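Local coordinates for flavodoxin, WrbA-like protein (Agrobacterium tumefaciens, PDB 3D7N) that probably binds FMN and transfers electrons as a WrbA-like flavodoxin, possibly acting as an NAD(P)H:quinone oxidoreductase, at residues A[9-14]-A[33-38]. Sequence-based numbering, arbitrary orientation.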
ATOM      1  N   THR A   9       3.075  20.019  20.275  1.00 58.43           N
ATOM      2  CA  THR A   9       2.447  19.105  19.345  1.00 57.14           C
ATOM      3  C   THR A   9       1.220  19.777  18.769  1.00 55.21           C
ATOM      4  O   THR A   9       0.498  20.442  19.470  1.00 54.53           O
ATOM      5  CB  THR A   9       2.069  17.801  20.039  1.00 56.30           C
ATOM      6  OG1 THR A   9       3.247  17.268  20.635  1.00 54.88           O
ATOM      7  CG2 THR A   9       1.478  16.731  19.018  1.00 56.31           C
ATOM      8  N   VAL A  10       1.008  19.637  17.470  1.00 54.24           N
ATOM      9  CA  VAL A  10      -0.199  20.132  16.833  1.00 53.74           C
ATOM     10  C   VAL A  10      -0.982  18.973  16.257  1.00 53.24           C
ATOM     11  O   VAL A  10      -0.408  18.114  15.583  1.00 54.11           O
ATOM     12  CB  VAL A  10       0.158  21.127  15.706  1.00 54.85           C
ATOM     13  CG1 VAL A  10      -1.022  21.314  14.742  1.00 54.60           C
ATOM     14  CG2 VAL A  10       0.621  22.468  16.312  1.00 51.95           C
ATOM     15  N   VAL A  11      -2.277  18.912  16.542  1.00 52.47           N
ATOM     16  CA  VAL A  11      -3.161  17.974  15.861  1.00 51.70           C
ATOM     17  C   VAL A  11      -3.892  18.770  14.759  1.00 52.64           C
ATOM     18  O   VAL A  11      -4.622  19.767  15.062  1.00 52.20           O
ATOM     19  CB  VAL A  11      -4.145  17.312  16.829  1.00 51.52           C
ATOM     20  CG1 VAL A  11      -5.201  16.548  16.059  1.00 50.01           C
ATOM     21  CG2 VAL A  11      -3.397  16.425  17.820  1.00 49.24           C
ATOM     22  N   VAL A  12      -3.647  18.375  13.494  1.00 52.17           N
ATOM     23  CA  VAL A  12      -4.271  19.006  12.312  1.00 52.09           C
ATOM     24  C   VAL A  12      -5.144  17.928  11.673  1.00 52.97           C
ATOM     25  O   VAL A  12      -4.667  16.820  11.375  1.00 52.48           O
ATOM     26  CB  VAL A  12      -3.209  19.580  11.301  1.00 51.96           C
ATOM     27  CG1 VAL A  12      -2.287  18.458  10.737  1.00 50.86           C
ATOM     28  CG2 VAL A  12      -3.888  20.374  10.184  1.00 51.44           C
ATOM     29  N   TYR A  13      -6.436  18.201  11.537  1.00 53.35           N
ATOM     30  CA  TYR A  13      -7.377  17.130  11.201  1.00 54.02           C
ATOM     31  C   TYR A  13      -8.549  17.626  10.378  1.00 54.50           C
ATOM     32  O   TYR A  13      -8.958  18.794  10.460  1.00 52.89           O
ATOM     33  CB  TYR A  13      -7.941  16.498  12.505  1.00 54.83           C
ATOM     34  CG  TYR A  13      -8.877  17.437  13.248  1.00 54.61           C
ATOM     35  CD1 TYR A  13     -10.262  17.335  13.107  1.00 54.83           C
ATOM     36  CD2 TYR A  13      -8.376  18.477  14.032  1.00 55.80           C
ATOM     37  CE1 TYR A  13     -11.137  18.261  13.737  1.00 55.17           C
ATOM     38  CE2 TYR A  13      -9.252  19.394  14.692  1.00 54.79           C
ATOM     39  CZ  TYR A  13     -10.622  19.268  14.532  1.00 54.64           C
ATOM     40  OH  TYR A  13     -11.478  20.160  15.151  1.00 56.66           O
ATOM     41  N   HIS A  14      -9.134  16.701   9.639  1.00 55.40           N
ATOM     42  CA  HIS A  14     -10.432  16.936   9.016  1.00 57.16           C
ATOM     43  C   HIS A  14     -11.465  15.988   9.642  1.00 57.85           C
ATOM     44  O   HIS A  14     -11.153  14.825   9.880  1.00 56.70           O
ATOM     45  CB  HIS A  14     -10.348  16.756   7.474  1.00 55.43           C
ATOM     46  CG  HIS A  14     -11.679  16.816   6.810  1.00 54.16           C
ATOM     47  ND1 HIS A  14     -12.313  15.696   6.322  1.00 54.70           N
ATOM     48  CD2 HIS A  14     -12.547  17.845   6.640  1.00 53.92           C
ATOM     49  CE1 HIS A  14     -13.501  16.037   5.844  1.00 53.91           C
ATOM     50  NE2 HIS A  14     -13.670  17.334   6.033  1.00 53.56           N
ATOM     51  N   ALA A  33      -1.921  18.811  23.030  1.00 52.35           N
ATOM     52  CA  ALA A  33      -1.682  19.481  21.754  1.00 51.56           C
ATOM     53  C   ALA A  33      -2.661  20.610  21.554  1.00 51.25           C
ATOM     54  O   ALA A  33      -3.679  20.682  22.231  1.00 50.30           O
ATOM     55  CB  ALA A  33      -1.847  18.493  20.633  1.00 51.80           C
ATOM     56  N   THR A  34      -2.351  21.506  20.620  1.00 51.15           N
ATOM     57  CA  THR A  34      -3.368  22.405  20.098  1.00 50.88           C
ATOM     58  C   THR A  34      -4.014  21.719  18.876  1.00 50.61           C
ATOM     59  O   THR A  34      -3.421  20.827  18.240  1.00 50.43           O
ATOM     60  CB  THR A  34      -2.811  23.820  19.798  1.00 51.20           C
ATOM     61  OG1 THR A  34      -1.729  23.720  18.878  1.00 54.68           O
ATOM     62  CG2 THR A  34      -2.308  24.460  21.058  1.00 48.76           C
ATOM     63  N   LEU A  35      -5.255  22.098  18.617  1.00 49.82           N
ATOM     64  CA  LEU A  35      -6.081  21.501  17.604  1.00 50.47           C
ATOM     65  C   LEU A  35      -6.265  22.502  16.479  1.00 50.95           C
ATOM     66  O   LEU A  35      -6.514  23.703  16.732  1.00 49.96           O
ATOM     67  CB  LEU A  35      -7.448  21.150  18.162  1.00 50.75           C
ATOM     68  CG  LEU A  35      -7.623  19.834  18.908  1.00 51.42           C
ATOM     69  CD1 LEU A  35      -8.933  19.897  19.687  1.00 51.48           C
ATOM     70  CD2 LEU A  35      -7.615  18.728  17.938  1.00 51.87           C
ATOM     71  N   HIS A  36      -6.145  22.013  15.243  1.00 50.76           N
ATOM     72  CA  HIS A  36      -6.387  22.839  14.075  1.00 51.24           C
ATOM     73  C   HIS A  36      -7.173  22.066  13.040  1.00 51.42           C
ATOM     74  O   HIS A  36      -6.789  20.976  12.669  1.00 51.77           O
ATOM     75  CB  HIS A  36      -5.061  23.351  13.515  1.00 51.53           C
ATOM     76  CG  HIS A  36      -4.489  24.484  14.306  1.00 51.50           C
ATOM     77  ND1 HIS A  36      -4.925  25.783  14.162  1.00 51.41           N
ATOM     78  CD2 HIS A  36      -3.541  24.508  15.270  1.00 52.41           C
ATOM     79  CE1 HIS A  36      -4.261  26.564  14.996  1.00 53.83           C
ATOM     80  NE2 HIS A  36      -3.414  25.814  15.682  1.00 54.62           N
ATOM     81  N   ALA A  37      -8.276  22.647  12.585  1.00 51.48           N
ATOM     82  CA  ALA A  37      -9.259  21.925  11.795  1.00 51.52           C
ATOM     83  C   ALA A  37      -9.136  22.350  10.360  1.00 51.58           C
ATOM     84  O   ALA A  37      -9.202  23.535  10.095  1.00 52.54           O
ATOM     85  CB  ALA A  37     -10.667  22.224  12.304  1.00 50.50           C
ATOM     86  N   ILE A  38      -8.940  21.397   9.446  1.00 51.79           N
ATOM     87  CA  ILE A  38      -9.111  21.634   7.999  1.00 51.52           C
ATOM     88  C   ILE A  38     -10.608  21.742   7.789  1.00 51.92           C
ATOM     89  O   ILE A  38     -11.347  20.864   8.231  1.00 53.03           O
ATOM     90  CB  ILE A  38      -8.593  20.452   7.171  1.00 51.74           C
ATOM     91  CG1 ILE A  38      -7.094  20.235   7.426  1.00 52.34           C
ATOM     92  CG2 ILE A  38      -8.930  20.597   5.682  1.00 50.46           C
ATOM     93  CD1 ILE A  38      -6.608  18.754   7.290  1.00 50.65           C
TER
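V11 and Y13 each pair both backbone N and O with segment 33-38, giving four hydrogen bonds of a parallel ladder; T9 O accepts a fifth, longer one from T34 N at 3.3 Å. V11 N gives the straightest, 2.8 Å to T34 O with 169° at the hydrogen, while H36 N returns to V11 O at 2.7 Å. Y13 N reaches H36 O, and I38 N reaches Y13 O from 31° off the carbonyl plane. V12 CA adds a C-H...O contact of 3.2 Å to H36 O. Y13 CG sits between its own backbone N and carbonyl carbon (chi1 70°), and the ring reaches over the partner strand: A37 CA makes a CH-pi contact over one face of the Y13 ring, 4.2 Å from its centroid, and Y13 CE2 meets L35 CD2 at 3.7 Å. L35 CD2 also touches V11 CG1, the two side chains lying side by side. V10, V12, T34 and H36 occupy the opposite sheet face. With connecting helix 19-31, which covers the Y13 and L35 face, the two strands form the first beta-alpha-beta unit of the flavodoxin-like fold; helices 46-54 and 71-79 pack against the other face, and strand 57-65 continues the sheet beyond strand 9-13.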